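Local coordinates for SPCC18.06c protein (Schizosaccharomyces pombe, PDB 2P51) that catalyses the removal of poly(A) tails from mRNA as the DEDD-fold 3'-exoribonuclease subunit of the CCR4-NOT complex, at residues Gln33-Ile38 with Ala148-Gly153; Asn79-Lys84 with Ile183-Glu188; Ser40-Tyr45 with Ser154-Gln159. All coordinates share one frame; numbering follows the deposited sequence.

In the fold
From the N terminus, helix 31-41 comes first and supplies segment 33-38 of contact 1, then leads into segment 40-45 of contact 3. The end of helix 69-82 follows with the first half of contact 2. About 110 residues beyond the end of its first segment, contact 1 closes on the end of helix 144-152, and contact 3 closes directly behind it on the loop leading to strand 163-166. Contact 2 closes last, between helices 170-181 and 189-199. Each pair of contacts crosses along the chain and none nests. Contacts 1 and 3 touch, joining one helix to a helix-loop unit; contact 2 lies apart, its centre about 23 Å from that of contact 1 and about 27 Å from that of contact 3.

Contact 1. Residues Gln33-Ile38 with Ala148-Gly153; sequences QEMNLI and AELLIG
Met35 and Leu150 meet with their side chains set obliquely to each other, and they are the pair whose CA atoms are nearest between Gln33-Ile38 and Ala148-Gly153. The part of the methionine nearer the backbone does the first half of the work: its CG sits 3.8 Å from CD1 of Leu150 and 3.9 Å from CB of the same leucine. The leucine therefore offers its CB and one branch methyl. Beyond CG the methionine does not run on straight. Its chain is bent twice, at chi2 (-60°) and again at chi3 (-56°), and the second bend brings the terminal methyl round toward the backbone of the other helix. There Met35 CE lies 3.9 Å from Leu150 O. The same Met35 CE is 4.1 Å from Leu151 N. Met35 is thus hooked: shaft against a leucine side chain, tip against main chain. The side chain of Leu151 adds a looser flank.

This is helix-on-helix packing on one side of the mixed sheet of the DEDD nuclease fold. Helix 31-41 lies over strand 105-109, with Met35 also resting on Phe108, while Glu34 turns its carboxylate to other partners, a salt bridge with Arg24 and a hydrogen bond from Trp106 NE1. Leu150 spreads further along the same helix, touching Leu31 and Gln32 one turn before Met35.

Side chain meets side chain through carbon alone, with the CA atoms of Met35 and Leu150 6.9 Å apart. Just past the contact helix 144-152 stops: Gly153 has left helical geometry, and the side chain of Ser154, the next residue, also touches Met35.

Contact 2. Residues Asn79-Lys84 with Ile183-Glu188; sequences NVDSLK and IPLPAE
Asp81 OD1 is gripped from two directions: the backbone N of Leu185 donates to it at 2.8 Å, nearly straight at 165°, and a water donates to it at 2.7 Å. The amide uses the syn lone pair, on the side of the other carboxylate oxygen. The water goes on to donate to the carbonyl oxygen of Ile183. A second water does the same for the other half of the carboxylate, donating to Asp81 OD2 at 2.6 Å and to the carbonyl oxygen of Leu185 at 2.7 Å. One direct bond and two water bridges thus tie the carboxylate to the backbones of Ile183 and Leu185, and would hold its rotation. Pro184 lies between, its CA 3.5 Å from Asp81 OD1.

Asp81 stands in the last turn of helix 69-82, and in this DEDD nuclease its bonds hold the loop that links helix 170-181 to helix 189-199. Alongside the polar grip runs an apolar one. Val80 points CG1 anti to its own backbone N (chi1 174°), which sets that methyl 3.9 Å from CD1 of Leu185, the two side chains crossing at about a right angle. Leu185 is buried among Tyr73, Leu76, Ala174 and Phe192. Val80 also packs on Tyr171, Ala174 and Tyr175, and its side chain is about 8 Å from that of Asp172, a magnesium ligand.

Contact 3. Residues Ser40-Tyr45 with Ser154-Gln159; sequences SLIERY and SGLVLQ
Behind the meeting of Ile42 with Leu156, two flat groups fold back onto the carbonyls of their own segment. The Tyr45 ring has the carbonyl oxygen of Leu41 at its edge, in the ring plane. The guanidinium of Arg44 reaches the carbonyl oxygen of Ser40 through NH2 at 3.1 Å, somewhat bent at 149°, with the donor standing above the carbonyl plane.

Across the contact the side chains meet through carbon alone. With CG1 anti to the backbone N (chi1 -172°), the longer branch of Ile42 extends across Leu156, the two side chains slanting over each other. Ile42 CG1 is 3.7 Å from Leu156 CD1, and the terminal CD1 of Ile42 sits 3.7 Å from Leu156 CG. An alanine here would lose both CG1 and CD1 and is likely to leave a gap beside Leu156. Ile42 CG2 lies 4.2 Å from Ser154 O; next to it Gly155, at phi 97°, could not carry a CB without jamming it against that same oxygen. The backbone of Leu156 is held by an ST turn: its N donates to Ser154 OG at 3.0 Å, and that hydroxyl also bonds the carbonyl oxygen of Leu151.

Ile42 and Leu156 both rest on Val48, and Leu156 also touches Ile38, so segment 40-45, at the end of helix 31-41, and the loop leading to strand 163-166 pack side by side on strand 47-53.

Contact 1. Residues Gln33-Ile38 with Ala148-Gly153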
loop_
_atom_site.group_PDB
_atom_site.type_symbol
_atom_site.label_atom_id
_atom_site.label_comp_id
_atom_site.label_asym_id
_atom_site.label_seq_id
_atom_site.Cartn_x
_atom_site.Cartn_y
_atom_site.Cartn_z
ATOM N N GLN A 33 9.045 15.784 -9.330
ATOM C CA GLN A 33 7.939 16.285 -10.154
ATOM C C GLN A 33 6.620 15.605 -9.817
ATOM O O GLN A 33 5.539 16.172 -9.699
ATOM C CB GLN A 33 8.342 16.053 -11.624
ATOM C CG GLN A 33 7.394 16.447 -12.700
ATOM C CD GLN A 33 7.899 16.193 -14.119
ATOM O OE1 GLN A 33 7.946 15.062 -14.625
ATOM N NE2 GLN A 33 8.284 17.296 -14.764
ATOM N N GLU A 34 6.727 14.265 -9.670
ATOM C CA GLU A 34 5.486 13.533 -9.436
ATOM C C GLU A 34 4.974 13.821 -8.030
ATOM O O GLU A 34 3.755 13.951 -7.837
ATOM C CB GLU A 34 5.713 12.033 -9.702
ATOM C CG GLU A 34 5.998 11.770 -11.188
ATOM C CD GLU A 34 4.847 12.195 -12.092
ATOM O OE1 GLU A 34 3.622 12.067 -11.747
ATOM O OE2 GLU A 34 5.176 12.691 -13.194
ATOM N N MET A 35 5.892 13.899 -7.036
ATOM C CA MET A 35 5.401 14.273 -5.696
ATOM C C MET A 35 4.788 15.665 -5.729
ATOM O O MET A 35 3.784 15.899 -5.038
ATOM C CB MET A 35 6.532 14.197 -4.655
ATOM C CG MET A 35 6.973 12.757 -4.367
ATOM S SD MET A 35 5.607 11.728 -3.720
ATOM C CE MET A 35 5.156 12.716 -2.346
ATOM N N ASN A 36 5.351 16.564 -6.521
ATOM C CA ASN A 36 4.794 17.926 -6.607
ATOM C C ASN A 36 3.377 17.835 -7.177
ATOM O O ASN A 36 2.477 18.539 -6.688
ATOM C CB ASN A 36 5.633 18.888 -7.462
ATOM C CG ASN A 36 6.916 19.326 -6.835
ATOM O OD1 ASN A 36 7.845 19.872 -7.503
ATOM N ND2 ASN A 36 6.996 19.127 -5.540
ATOM N N LEU A 37 3.184 16.994 -8.182
ATOM C CA LEU A 37 1.836 16.856 -8.774
ATOM C C LEU A 37 0.853 16.312 -7.745
ATOM O O LEU A 37 -0.247 16.837 -7.578
ATOM C CB LEU A 37 1.894 15.971 -10.000
ATOM C CG LEU A 37 0.590 15.772 -10.790
ATOM C CD1 LEU A 37 -0.076 17.080 -11.200
ATOM C CD2 LEU A 37 0.881 14.907 -12.004
ATOM N N ILE A 38 1.259 15.233 -7.059
ATOM C CA ILE A 38 0.434 14.686 -5.967
ATOM C C ILE A 38 0.141 15.752 -4.932
ATOM O O ILE A 38 -1.023 15.875 -4.524
ATOM C CB ILE A 38 1.103 13.461 -5.340
ATOM C CG1 ILE A 38 1.112 12.300 -6.350
ATOM C CG2 ILE A 38 0.426 13.050 -4.015
ATOM C CD1 ILE A 38 2.024 11.142 -5.958
ATOM N N ALA A 148 10.691 9.013 1.207
ATOM C CA ALA A 148 10.100 9.248 2.529
ATOM C C ALA A 148 10.159 10.709 2.944
ATOM O O ALA A 148 9.172 11.243 3.483
ATOM C CB ALA A 148 10.837 8.319 3.495
ATOM N N GLU A 149 11.277 11.405 2.715
ATOM C CA GLU A 149 11.331 12.826 3.001
ATOM C C GLU A 149 10.191 13.581 2.317
ATOM O O GLU A 149 9.541 14.430 2.934
ATOM C CB GLU A 149 12.642 13.370 2.449
ATOM C CG GLU A 149 13.510 13.991 3.509
ATOM C CD GLU A 149 14.873 14.299 2.931
ATOM O OE1 GLU A 149 14.874 14.867 1.816
ATOM O OE2 GLU A 149 15.852 13.952 3.623
ATOM N N LEU A 150 9.948 13.275 1.049
ATOM C CA LEU A 150 8.882 13.944 0.297
ATOM C C LEU A 150 7.506 13.560 0.813
ATOM O O LEU A 150 6.599 14.390 0.911
ATOM C CB LEU A 150 9.025 13.636 -1.203
ATOM C CG LEU A 150 10.293 14.256 -1.843
ATOM C CD1 LEU A 150 10.399 13.886 -3.317
ATOM C CD2 LEU A 150 10.341 15.766 -1.685
ATOM N N LEU A 151 7.323 12.268 1.122
ATOM C CA LEU A 151 6.015 11.817 1.580
ATOM C C LEU A 151 5.651 12.478 2.902
ATOM O O LEU A 151 4.537 12.942 3.093
ATOM C CB LEU A 151 5.982 10.296 1.745
ATOM C CG LEU A 151 4.615 9.742 2.199
ATOM C CD1 LEU A 151 3.542 10.026 1.145
ATOM C CD2 LEU A 151 4.703 8.252 2.518
ATOM N N ILE A 152 6.606 12.552 3.822
ATOM C CA ILE A 152 6.293 13.128 5.128
ATOM C C ILE A 152 5.869 14.567 4.979
ATOM O O ILE A 152 4.953 15.007 5.682
ATOM C CB ILE A 152 7.487 12.999 6.112
ATOM C CG1 ILE A 152 7.824 11.530 6.398
ATOM C CG2 ILE A 152 7.236 13.753 7.419
ATOM C CD1 ILE A 152 9.177 11.346 7.041
ATOM N N GLY A 153 6.490 15.303 4.069
ATOM C CA GLY A 153 6.113 16.728 3.918
ATOM C C GLY A 153 4.998 16.928 2.947
ATOM O O GLY A 153 4.675 18.073 2.666
#

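Contact 2. Residues Asn79-Lys84 with Ile183-Glu188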
loop_
_atom_site.group_PDB
_atom_site.type_symbol
_atom_site.label_atom_id
_atom_site.label_comp_id
_atom_site.label_asym_id
_atom_site.label_seq_id
_atom_site.Cartn_x
_atom_site.Cartn_y
_atom_site.Cartn_z
ATOM N N ASN A 79 10.582 -9.965 8.361
ATOM C CA ASN A 79 10.763 -9.899 6.896
ATOM C C ASN A 79 10.790 -8.472 6.377
ATOM O O ASN A 79 11.635 -8.146 5.530
ATOM C CB ASN A 79 9.657 -10.731 6.188
ATOM C CG ASN A 79 9.946 -12.219 6.385
ATOM O OD1 ASN A 79 10.704 -12.781 5.600
ATOM N ND2 ASN A 79 9.386 -12.861 7.398
ATOM N N VAL A 80 9.891 -7.620 6.886
ATOM C CA VAL A 80 9.871 -6.236 6.387
ATOM C C VAL A 80 11.170 -5.555 6.741
ATOM O O VAL A 80 11.711 -4.789 5.919
ATOM C CB VAL A 80 8.659 -5.456 6.925
ATOM C CG1 VAL A 80 8.760 -4.004 6.516
ATOM C CG2 VAL A 80 7.337 -6.031 6.414
ATOM N N ASP A 81 11.687 -5.809 7.948
ATOM C CA ASP A 81 12.949 -5.138 8.289
ATOM C C ASP A 81 14.081 -5.536 7.320
ATOM O O ASP A 81 14.958 -4.706 7.103
ATOM C CB ASP A 81 13.438 -5.527 9.673
ATOM C CG ASP A 81 12.839 -4.748 10.820
ATOM O OD1 ASP A 81 12.137 -3.734 10.639
ATOM O OD2 ASP A 81 13.108 -5.193 11.967
ATOM N N SER A 82 14.040 -6.782 6.811
ATOM C CA SER A 82 15.164 -7.344 6.098
ATOM C C SER A 82 15.133 -7.276 4.577
ATOM O O SER A 82 16.176 -7.361 3.925
ATOM C CB SER A 82 15.289 -8.845 6.491
ATOM O OG SER A 82 15.924 -8.822 7.781
ATOM N N LEU A 83 13.938 -7.116 4.037
ATOM C CA LEU A 83 13.735 -7.214 2.604
ATOM C C LEU A 83 13.319 -5.858 2.067
ATOM O O LEU A 83 12.435 -5.201 2.646
ATOM C CB LEU A 83 12.642 -8.229 2.254
ATOM C CG LEU A 83 12.907 -9.688 2.704
ATOM C CD1 LEU A 83 11.759 -10.598 2.226
ATOM C CD2 LEU A 83 14.243 -10.174 2.177
ATOM N N LYS A 84 13.968 -5.471 0.993
ATOM C CA LYS A 84 13.704 -4.128 0.466
ATOM C C LYS A 84 12.416 -4.016 -0.332
ATOM O O LYS A 84 12.039 -4.876 -1.125
ATOM C CB LYS A 84 14.871 -3.718 -0.440
ATOM C CG LYS A 84 16.176 -3.513 0.338
ATOM C CD LYS A 84 17.289 -3.224 -0.682
ATOM C CE LYS A 84 18.550 -2.928 0.151
ATOM N NZ LYS A 84 19.645 -2.551 -0.771
ATOM N N ILE A 183 14.355 2.919 10.320
ATOM C CA ILE A 183 14.929 2.175 11.427
ATOM C C ILE A 183 14.158 0.872 11.518
ATOM O O ILE A 183 13.084 0.800 10.892
ATOM C CB ILE A 183 14.758 2.923 12.757
ATOM C CG1 ILE A 183 13.301 3.385 12.964
ATOM C CG2 ILE A 183 15.721 4.093 12.896
ATOM C CD1 ILE A 183 13.089 4.041 14.328
ATOM N N PRO A 184 14.642 -0.134 12.228
ATOM C CA PRO A 184 13.879 -1.365 12.454
ATOM C C PRO A 184 12.504 -1.068 13.028
ATOM O O PRO A 184 12.298 -0.093 13.774
ATOM C CB PRO A 184 14.687 -2.112 13.510
ATOM C CG PRO A 184 16.084 -1.575 13.339
ATOM C CD PRO A 184 15.977 -0.140 12.874
ATOM N N LEU A 185 11.517 -1.892 12.701
ATOM C CA LEU A 185 10.163 -1.692 13.229
ATOM C C LEU A 185 10.139 -1.935 14.737
ATOM O O LEU A 185 11.005 -2.622 15.340
ATOM C CB LEU A 185 9.172 -2.613 12.502
ATOM C CG LEU A 185 8.981 -2.352 11.009
ATOM C CD1 LEU A 185 8.351 -3.577 10.350
ATOM C CD2 LEU A 185 8.135 -1.102 10.805
ATOM N N PRO A 186 9.137 -1.363 15.405
ATOM C CA PRO A 186 8.988 -1.665 16.861
ATOM C C PRO A 186 8.897 -3.163 17.141
ATOM O O PRO A 186 8.436 -4.010 16.351
ATOM C CB PRO A 186 7.696 -0.915 17.203
ATOM C CG PRO A 186 7.621 0.184 16.180
ATOM C CD PRO A 186 8.122 -0.429 14.889
ATOM N N ALA A 187 9.356 -3.612 18.316
ATOM C CA ALA A 187 9.407 -5.028 18.695
ATOM C C ALA A 187 8.028 -5.631 18.940
ATOM O O ALA A 187 7.803 -6.833 18.736
ATOM C CB ALA A 187 10.243 -5.207 19.953
ATOM N N GLU A 188 7.087 -4.814 19.396
ATOM C CA GLU A 188 5.739 -5.265 19.732
ATOM C C GLU A 188 4.687 -4.515 18.921
ATOM O O GLU A 188 4.895 -3.335 18.605
ATOM C CB GLU A 188 5.475 -5.090 21.215
ATOM C CG GLU A 188 6.394 -5.922 22.111
ATOM C CD GLU A 188 5.715 -7.240 22.449
ATOM O OE1 GLU A 188 6.046 -8.265 21.812
ATOM O OE2 GLU A 188 4.832 -7.213 23.339
HETATM O O HOH W 1 12.576 -4.692 14.442
HETATM O O HOH W 2 12.665 -1.530 9.200
#

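Contact 3. Residues Ser40-Tyr45 with Ser154-Gln159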
loop_
_atom_site.group_PDB
_atom_site.type_symbol
_atom_site.label_atom_id
_atom_site.label_comp_id
_atom_site.label_asym_id
_atom_site.label_seq_id
_atom_site.Cartn_x
_atom_site.Cartn_y
_atom_site.Cartn_z
ATOM N N SER A 40 -0.119 18.890 -5.225
ATOM C CA SER A 40 -1.049 19.870 -5.748
ATOM C C SER A 40 -2.482 19.358 -5.832
ATOM O O SER A 40 -3.385 20.211 -5.986
ATOM C CB SER A 40 -0.561 20.278 -7.148
ATOM O OG SER A 40 -0.942 19.363 -8.164
ATOM N N LEU A 41 -2.680 18.037 -5.763
ATOM C CA LEU A 41 -4.004 17.432 -5.930
ATOM C C LEU A 41 -4.619 16.967 -4.629
ATOM O O LEU A 41 -5.831 16.785 -4.553
ATOM C CB LEU A 41 -3.902 16.210 -6.879
ATOM C CG LEU A 41 -3.693 16.587 -8.364
ATOM C CD1 LEU A 41 -3.202 15.464 -9.239
ATOM C CD2 LEU A 41 -5.024 17.133 -8.899
ATOM N N ILE A 42 -3.816 16.725 -3.580
ATOM C CA ILE A 42 -4.322 15.968 -2.413
ATOM C C ILE A 42 -5.457 16.688 -1.704
ATOM O O ILE A 42 -6.334 16.020 -1.140
ATOM C CB ILE A 42 -3.174 15.635 -1.421
ATOM C CG1 ILE A 42 -3.644 14.683 -0.306
ATOM C CG2 ILE A 42 -2.565 16.903 -0.847
ATOM C CD1 ILE A 42 -3.993 13.315 -0.844
ATOM N N GLU A 43 -5.452 18.037 -1.739
ATOM C CA GLU A 43 -6.555 18.665 -0.979
ATOM C C GLU A 43 -7.898 18.380 -1.639
ATOM O O GLU A 43 -8.916 18.210 -0.945
ATOM C CB GLU A 43 -6.315 20.168 -0.844
ATOM C CG GLU A 43 -7.469 20.899 -0.174
ATOM C CD GLU A 43 -7.113 22.325 0.181
ATOM O OE1 GLU A 43 -6.029 22.783 -0.253
ATOM O OE2 GLU A 43 -7.904 22.978 0.898
ATOM N N ARG A 44 -7.938 18.316 -2.957
ATOM C CA ARG A 44 -9.142 18.048 -3.729
ATOM C C ARG A 44 -9.463 16.558 -3.812
ATOM O O ARG A 44 -10.620 16.191 -4.056
ATOM C CB ARG A 44 -9.006 18.596 -5.163
ATOM C CG ARG A 44 -9.188 20.113 -5.250
ATOM C CD ARG A 44 -8.926 20.540 -6.690
ATOM N NE ARG A 44 -7.471 20.604 -6.876
ATOM C CZ ARG A 44 -6.891 20.396 -8.032
ATOM N NH1 ARG A 44 -7.666 20.085 -9.073
ATOM N NH2 ARG A 44 -5.582 20.494 -8.169
ATOM N N TYR A 45 -8.450 15.703 -3.665
ATOM C CA TYR A 45 -8.613 14.241 -3.777
ATOM C C TYR A 45 -7.977 13.557 -2.549
ATOM O O TYR A 45 -6.906 12.958 -2.647
ATOM C CB TYR A 45 -7.959 13.756 -5.076
ATOM C CG TYR A 45 -8.576 14.354 -6.324
ATOM C CD1 TYR A 45 -9.670 13.764 -6.953
ATOM C CD2 TYR A 45 -8.013 15.551 -6.837
ATOM C CE1 TYR A 45 -10.207 14.366 -8.095
ATOM C CE2 TYR A 45 -8.540 16.132 -7.976
ATOM C CZ TYR A 45 -9.619 15.518 -8.578
ATOM O OH TYR A 45 -10.141 16.107 -9.707
ATOM N N SER A 154 4.351 15.915 2.407
ATOM C CA SER A 154 3.458 16.039 1.259
ATOM C C SER A 154 2.068 16.520 1.629
ATOM O O SER A 154 1.373 17.034 0.734
ATOM C CB SER A 154 3.309 14.680 0.526
ATOM O OG SER A 154 2.731 13.700 1.418
ATOM N N GLY A 155 1.649 16.334 2.864
ATOM C CA GLY A 155 0.250 16.553 3.265
ATOM C C GLY A 155 -0.505 15.222 3.254
ATOM O O GLY A 155 -1.661 15.228 3.698
ATOM N N LEU A 156 0.072 14.105 2.781
ATOM C CA LEU A 156 -0.702 12.865 2.765
ATOM C C LEU A 156 -0.658 12.191 4.137
ATOM O O LEU A 156 -1.629 11.447 4.428
ATOM C CB LEU A 156 -0.156 11.916 1.709
ATOM C CG LEU A 156 -0.678 12.089 0.258
ATOM C CD1 LEU A 156 -0.209 13.424 -0.356
ATOM C CD2 LEU A 156 -0.273 10.898 -0.587
ATOM N N VAL A 157 0.440 12.378 4.902
ATOM C CA VAL A 157 0.511 11.709 6.218
ATOM C C VAL A 157 0.400 12.731 7.346
ATOM O O VAL A 157 0.549 13.928 7.063
ATOM C CB VAL A 157 1.777 10.845 6.360
ATOM C CG1 VAL A 157 1.765 9.713 5.334
ATOM C CG2 VAL A 157 3.045 11.693 6.234
ATOM N N LEU A 158 0.133 12.290 8.559
ATOM C CA LEU A 158 -0.000 13.164 9.733
ATOM C C LEU A 158 -1.206 14.100 9.615
ATOM O O LEU A 158 -1.343 15.122 10.292
ATOM C CB LEU A 158 1.288 13.955 10.013
ATOM C CG LEU A 158 2.566 13.121 10.241
ATOM C CD1 LEU A 158 3.841 13.923 9.958
ATOM C CD2 LEU A 158 2.632 12.582 11.673
ATOM N N GLN A 159 -2.151 13.792 8.734
ATOM C CA GLN A 159 -3.272 14.678 8.509
ATOM C C GLN A 159 -4.610 13.928 8.577
ATOM O O GLN A 159 -4.894 13.060 7.757
ATOM C CB GLN A 159 -3.150 15.353 7.133
ATOM C CG GLN A 159 -1.960 16.265 6.957
ATOM C CD GLN A 159 -2.055 17.608 7.661
ATOM O OE1 GLN A 159 -1.045 18.330 7.697
ATOM N NE2 GLN A 159 -3.235 17.932 8.192
#